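Long-range contacts in putative isochorismatase (Bordetella bronchiseptica, PDB 3UAO), which hydrolyses the amide of maleamate, acting as a maleamate amidohydrolase in the bacterial breakdown of nicotinate (vitamin B3): residues K42-L47 / G158-L163; R186-S191 / Y213-T218. All coordinates share one frame; numbering follows the deposited sequence.

In the fold
Both interactions are parallel strand pairings in one six-stranded sheet, and they meet where strand 161-167 runs beside strand 186-195: L162 N and R186 O are 2.8 Å apart, Q160 O and R186 N 2.9 Å. Interaction 1 lies at the middle of the sheet and joins strands distant in sequence, but it takes in the chain leading into them, so K42, A43 and P44 are exposed while G46 and L47 are buried. Interaction 2 attaches 215-217, the outermost strand on this side within the chain, and is largely buried, with another subunit and helix 219-224 packed nearby. A threonine hydroxyl supplements the ladder in interaction 1; side-chain contacts in interaction 2 are mainly apolar.

Interaction 1: K42-L47 / G158-L163; sequences KAPYGL and GVQTLL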
loop_
_atom_site.group_PDB
_atom_site.type_symbol
_atom_site.label_atom_id
_atom_site.label_comp_id
_atom_site.label_asym_id
_atom_site.label_seq_id
_atom_site.Cartn_x
_atom_site.Cartn_y
_atom_site.Cartn_z
ATOM N N LYS A 42 -13.250 20.887 2.500
ATOM C CA LYS A 42 -13.532 20.469 3.880
ATOM C C LYS A 42 -12.287 20.366 4.779
ATOM O O LYS A 42 -11.350 19.630 4.492
ATOM C CB LYS A 42 -14.225 19.110 3.841
ATOM C CG LYS A 42 -15.059 18.789 5.054
ATOM C CD LYS A 42 -15.253 17.292 5.171
ATOM C CE LYS A 42 -15.965 16.888 6.490
ATOM N NZ LYS A 42 -15.956 15.415 6.612
ATOM N N ALA A 43 -12.330 21.089 5.891
ATOM C CA ALA A 43 -11.289 21.103 6.906
ATOM C C ALA A 43 -11.351 19.799 7.667
ATOM O O ALA A 43 -12.370 19.131 7.609
ATOM C CB ALA A 43 -11.512 22.279 7.864
ATOM N N PRO A 44 -10.265 19.424 8.376
ATOM C CA PRO A 44 -8.979 20.147 8.430
ATOM C C PRO A 44 -8.264 20.133 7.092
ATOM O O PRO A 44 -8.385 19.165 6.348
ATOM C CB PRO A 44 -8.160 19.372 9.498
ATOM C CG PRO A 44 -9.146 18.608 10.268
ATOM C CD PRO A 44 -10.304 18.317 9.355
ATOM N N TYR A 45 -7.537 21.205 6.798
ATOM C CA TYR A 45 -6.723 21.275 5.581
ATOM C C TYR A 45 -5.269 20.911 5.809
ATOM O O TYR A 45 -4.759 20.986 6.916
ATOM C CB TYR A 45 -6.749 22.663 4.975
ATOM C CG TYR A 45 -8.121 23.099 4.639
ATOM C CD1 TYR A 45 -8.744 22.605 3.535
ATOM C CD2 TYR A 45 -8.815 24.016 5.458
ATOM C CE1 TYR A 45 -10.024 22.990 3.229
ATOM C CE2 TYR A 45 -10.088 24.393 5.172
ATOM C CZ TYR A 45 -10.689 23.879 4.046
ATOM O OH TYR A 45 -11.970 24.214 3.712
ATOM N N GLY A 46 -4.618 20.539 4.720
ATOM C CA GLY A 46 -3.205 20.248 4.679
ATOM C C GLY A 46 -2.648 20.685 3.344
ATOM O O GLY A 46 -3.396 21.061 2.411
ATOM N N LEU A 47 -1.330 20.653 3.249
ATOM C CA LEU A 47 -0.619 21.146 2.083
ATOM C C LEU A 47 0.486 20.164 1.760
ATOM O O LEU A 47 1.295 19.816 2.608
ATOM C CB LEU A 47 -0.025 22.557 2.335
ATOM C CG LEU A 47 0.971 23.154 1.320
ATOM C CD1 LEU A 47 0.314 23.457 0.009
ATOM C CD2 LEU A 47 1.611 24.393 1.870
ATOM N N GLY A 158 -5.774 13.674 10.805
ATOM C CA GLY A 158 -7.178 13.877 10.509
ATOM C C GLY A 158 -7.500 14.779 9.325
ATOM O O GLY A 158 -8.599 15.366 9.278
ATOM N N VAL A 159 -6.593 14.837 8.334
ATOM C CA VAL A 159 -6.722 15.764 7.203
ATOM C C VAL A 159 -7.776 15.341 6.198
ATOM O O VAL A 159 -7.749 14.212 5.698
ATOM C CB VAL A 159 -5.363 15.988 6.498
ATOM C CG1 VAL A 159 -5.548 16.668 5.131
ATOM C CG2 VAL A 159 -4.435 16.809 7.418
ATOM N N GLN A 160 -8.699 16.246 5.891
ATOM C CA GLN A 160 -9.826 15.939 4.983
ATOM C C GLN A 160 -9.541 16.394 3.571
ATOM O O GLN A 160 -9.854 15.693 2.633
ATOM C CB GLN A 160 -11.119 16.607 5.473
ATOM C CG GLN A 160 -11.706 15.977 6.738
ATOM C CD GLN A 160 -12.302 14.643 6.449
ATOM O OE1 GLN A 160 -11.623 13.625 6.494
ATOM N NE2 GLN A 160 -13.584 14.633 6.110
ATOM N N THR A 161 -8.976 17.589 3.446
ATOM C CA THR A 161 -8.630 18.219 2.186
ATOM C C THR A 161 -7.126 18.598 2.125
ATOM O O THR A 161 -6.577 19.228 3.032
ATOM C CB THR A 161 -9.454 19.504 2.002
ATOM O OG1 THR A 161 -10.862 19.203 2.003
ATOM C CG2 THR A 161 -9.070 20.234 0.714
ATOM N N LEU A 162 -6.473 18.249 1.034
ATOM C CA LEU A 162 -5.064 18.473 0.847
ATOM C C LEU A 162 -4.793 19.385 -0.345
ATOM O O LEU A 162 -5.120 19.071 -1.475
ATOM C CB LEU A 162 -4.395 17.101 0.606
ATOM C CG LEU A 162 -2.879 17.044 0.412
ATOM C CD1 LEU A 162 -2.218 17.513 1.731
ATOM C CD2 LEU A 162 -2.397 15.668 -0.034
ATOM N N LEU A 163 -4.170 20.525 -0.103
ATOM C CA LEU A 163 -3.777 21.409 -1.185
ATOM C C LEU A 163 -2.485 20.830 -1.775
ATOM O O LEU A 163 -1.607 20.389 -1.041
ATOM C CB LEU A 163 -3.572 22.834 -0.669
ATOM C CG LEU A 163 -4.842 23.683 -0.351
ATOM C CD1 LEU A 163 -5.625 23.171 0.876
ATOM C CD2 LEU A 163 -4.481 25.144 -0.177
#
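The central strand pair of a Rossmann-like sheet starts here, with Y45, G46 and L47 running parallel to T161, L162 and L163. G46 bonds both ways: its N donates to T161 O (2.9 Å), and its O receives L163 N at 2.7 Å in a nearly straight bond (171° at the hydrogen). Just before the strands, P44 O accepts Q160 N (3.0 Å), with a weak second bond from T161 N. Two residues before P44, K42 O accepts the T161 hydroxyl, OG1 to O 2.6 Å, with the donor 27° out of the carbonyl plane.

The T161 torsion (chi1 -60°) splits its two branches: OG1 goes to K42, while CG2, anti to the backbone N, meets the edge of the Y45 ring in its plane. The methine CB is closer still, 3.5 Å from Y45 CD1, and A43 CA sits over one face of that ring; K225 makes a cation-pi contact with it. On the same side of the sheet the L47 and L163 side chains cross at about a right angle, L47 CD1 reaching L163 CB; L47 also packs on helix 67-84, and L163 on L188 and L190. L162 CD1 curls back from the other side to 3.6 Å from L47 N. With strand order 3-2-1-4-5-6, this pairing of strands 45-50 and 161-167, first and fourth in the chain, is the topological switch point of the doubly wound alpha/beta fold.

Interaction 2: R186-S191 / Y213-T218; sequences RPLVLS and YAAVMT
M217 and S191 lose the most surface where segments 186-191 and 213-218 pair, followed by P187 and V189. The M217 side chain lies across that of L188 at about a right angle, and its CG comes to 3.5 Å from L188 CD2. Its first torsion (chi1 59°) sets CG between the backbone N and the carbonyl carbon, and the later bend at chi3 turns the end of the chain; A222 of helix 219-224 packs on both M217 and L188.

The M217 backbone is held at both ends: its N donates to V189 O (3.2 Å), and its O takes S191 N at 2.9 Å, from a donor well above the carbonyl plane. S191 OG touches T218 CG2 at 3.4 Å; T218 sits at the N-cap position of helix 219-224, its hydroxyl bonded to D220. V189 is gripped from both sides: besides the M217 bond to its O, its N gives a 2.7 Å bond to A215 O. Its CG2 methyl, anti to the carbonyl carbon, reaches A214 CB at 3.6 Å, and the methine CB meets V216 CG2.

At the opposite end P187 O accepts A215 N (2.9 Å), and the P187 ring carbons CG and CD sit against Y213 O, CG at 3.1 Å. A214 O is hydrogen-bonded to K108 of a neighbouring subunit. Alternate backbone bonds thus fix the parallel register, while methyl and methylene groups and a proline ring pack alongside, so that cohesion between the side chains is mostly van der Waals.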
loop_
_atom_site.group_PDB
_atom_site.type_symbol
_atom_site.label_atom_id
_atom_site.label_comp_id
_atom_site.label_asym_id
_atom_site.label_seq_id
_atom_site.Cartn_x
_atom_site.Cartn_y
_atom_site.Cartn_z
ATOM N N ARG A 186 -9.549 14.962 -0.110
ATOM C CA ARG A 186 -10.077 15.812 -1.193
ATOM C C ARG A 186 -8.880 16.589 -1.677
ATOM O O ARG A 186 -8.350 17.399 -0.894
ATOM C CB ARG A 186 -11.154 16.748 -0.655
ATOM C CG ARG A 186 -12.389 15.984 -0.165
ATOM C CD ARG A 186 -13.193 16.747 0.863
ATOM N NE ARG A 186 -14.276 15.929 1.380
ATOM C CZ ARG A 186 -15.557 16.044 1.041
ATOM N NH1 ARG A 186 -15.989 16.967 0.194
ATOM N NH2 ARG A 186 -16.439 15.231 1.580
ATOM N N PRO A 187 -8.398 16.315 -2.918
ATOM C CA PRO A 187 -7.290 17.121 -3.394
ATOM C C PRO A 187 -7.764 18.477 -3.916
ATOM O O PRO A 187 -8.804 18.568 -4.589
ATOM C CB PRO A 187 -6.674 16.282 -4.552
ATOM C CG PRO A 187 -7.501 14.945 -4.590
ATOM C CD PRO A 187 -8.804 15.304 -3.916
ATOM N N LEU A 188 -6.996 19.523 -3.588
ATOM C CA LEU A 188 -7.192 20.864 -4.111
ATOM C C LEU A 188 -5.908 21.230 -4.866
ATOM O O LEU A 188 -4.894 21.612 -4.264
ATOM C CB LEU A 188 -7.435 21.842 -2.957
ATOM C CG LEU A 188 -8.164 23.161 -3.242
ATOM C CD1 LEU A 188 -8.370 23.939 -1.947
ATOM C CD2 LEU A 188 -7.475 24.010 -4.312
ATOM N N VAL A 189 -5.946 21.098 -6.189
ATOM C CA VAL A 189 -4.785 21.408 -7.013
ATOM C C VAL A 189 -4.673 22.920 -7.256
ATOM O O VAL A 189 -5.524 23.538 -7.882
ATOM C CB VAL A 189 -4.795 20.630 -8.322
ATOM C CG1 VAL A 189 -3.542 20.961 -9.143
ATOM C CG2 VAL A 189 -4.860 19.123 -8.005
ATOM N N LEU A 190 -3.625 23.509 -6.712
ATOM C CA LEU A 190 -3.327 24.890 -6.911
ATOM C C LEU A 190 -2.793 25.076 -8.335
ATOM O O LEU A 190 -1.608 24.867 -8.577
ATOM C CB LEU A 190 -2.270 25.328 -5.907
ATOM C CG LEU A 190 -2.567 25.656 -4.441
ATOM C CD1 LEU A 190 -4.087 25.810 -4.117
ATOM C CD2 LEU A 190 -1.786 24.729 -3.434
ATOM N N SER A 191 -3.671 25.472 -9.261
ATOM C CA SER A 191 -3.345 25.562 -10.689
ATOM C C SER A 191 -2.184 26.491 -11.009
ATOM O O SER A 191 -1.550 26.318 -12.045
ATOM C CB SER A 191 -4.554 26.026 -11.512
ATOM O OG SER A 191 -5.057 27.280 -11.053
ATOM N N TYR A 213 -10.535 14.127 -10.570
ATOM C CA TYR A 213 -9.690 13.805 -9.433
ATOM C C TYR A 213 -9.544 14.861 -8.351
ATOM O O TYR A 213 -9.073 14.533 -7.257
ATOM C CB TYR A 213 -8.284 13.504 -9.919
ATOM C CG TYR A 213 -8.173 12.383 -10.901
ATOM C CD1 TYR A 213 -8.839 11.195 -10.698
ATOM C CD2 TYR A 213 -7.376 12.499 -12.007
ATOM C CE1 TYR A 213 -8.748 10.178 -11.602
ATOM C CE2 TYR A 213 -7.270 11.474 -12.905
ATOM C CZ TYR A 213 -7.946 10.306 -12.698
ATOM O OH TYR A 213 -7.843 9.240 -13.599
ATOM N N ALA A 214 -9.889 16.112 -8.633
ATOM C CA ALA A 214 -9.562 17.196 -7.684
ATOM C C ALA A 214 -10.419 18.416 -7.877
ATOM O O ALA A 214 -11.000 18.630 -8.934
ATOM C CB ALA A 214 -8.099 17.591 -7.795
ATOM N N ALA A 215 -10.512 19.202 -6.821
ATOM C CA ALA A 215 -10.896 20.615 -6.974
ATOM C C ALA A 215 -9.624 21.334 -7.461
ATOM O O ALA A 215 -8.519 21.073 -6.989
ATOM C CB ALA A 215 -11.414 21.203 -5.654
ATOM N N VAL A 216 -9.812 22.205 -8.447
ATOM C CA VAL A 216 -8.734 22.887 -9.178
ATOM C C VAL A 216 -9.029 24.397 -9.247
ATOM O O VAL A 216 -9.978 24.833 -9.878
ATOM C CB VAL A 216 -8.591 22.305 -10.624
ATOM C CG1 VAL A 216 -7.619 23.153 -11.496
ATOM C CG2 VAL A 216 -8.132 20.890 -10.562
ATOM N N MET A 217 -8.198 25.180 -8.582
ATOM C CA MET A 217 -8.354 26.614 -8.577
ATOM C C MET A 217 -6.993 27.305 -8.362
ATOM O O MET A 217 -6.018 26.670 -7.945
ATOM C CB MET A 217 -9.382 27.008 -7.497
ATOM C CG MET A 217 -9.059 26.586 -6.048
ATOM S SD MET A 217 -10.554 26.776 -5.018
ATOM C CE MET A 217 -11.449 25.301 -5.468
ATOM N N THR A 218 -6.931 28.597 -8.656
ATOM C CA THR A 218 -5.744 29.407 -8.376
ATOM C C THR A 218 -5.632 29.644 -6.875
ATOM O O THR A 218 -6.617 29.514 -6.149
ATOM C CB THR A 218 -5.786 30.757 -9.123
ATOM O OG1 THR A 218 -6.963 31.481 -8.754
ATOM C CG2 THR A 218 -5.799 30.532 -10.616
#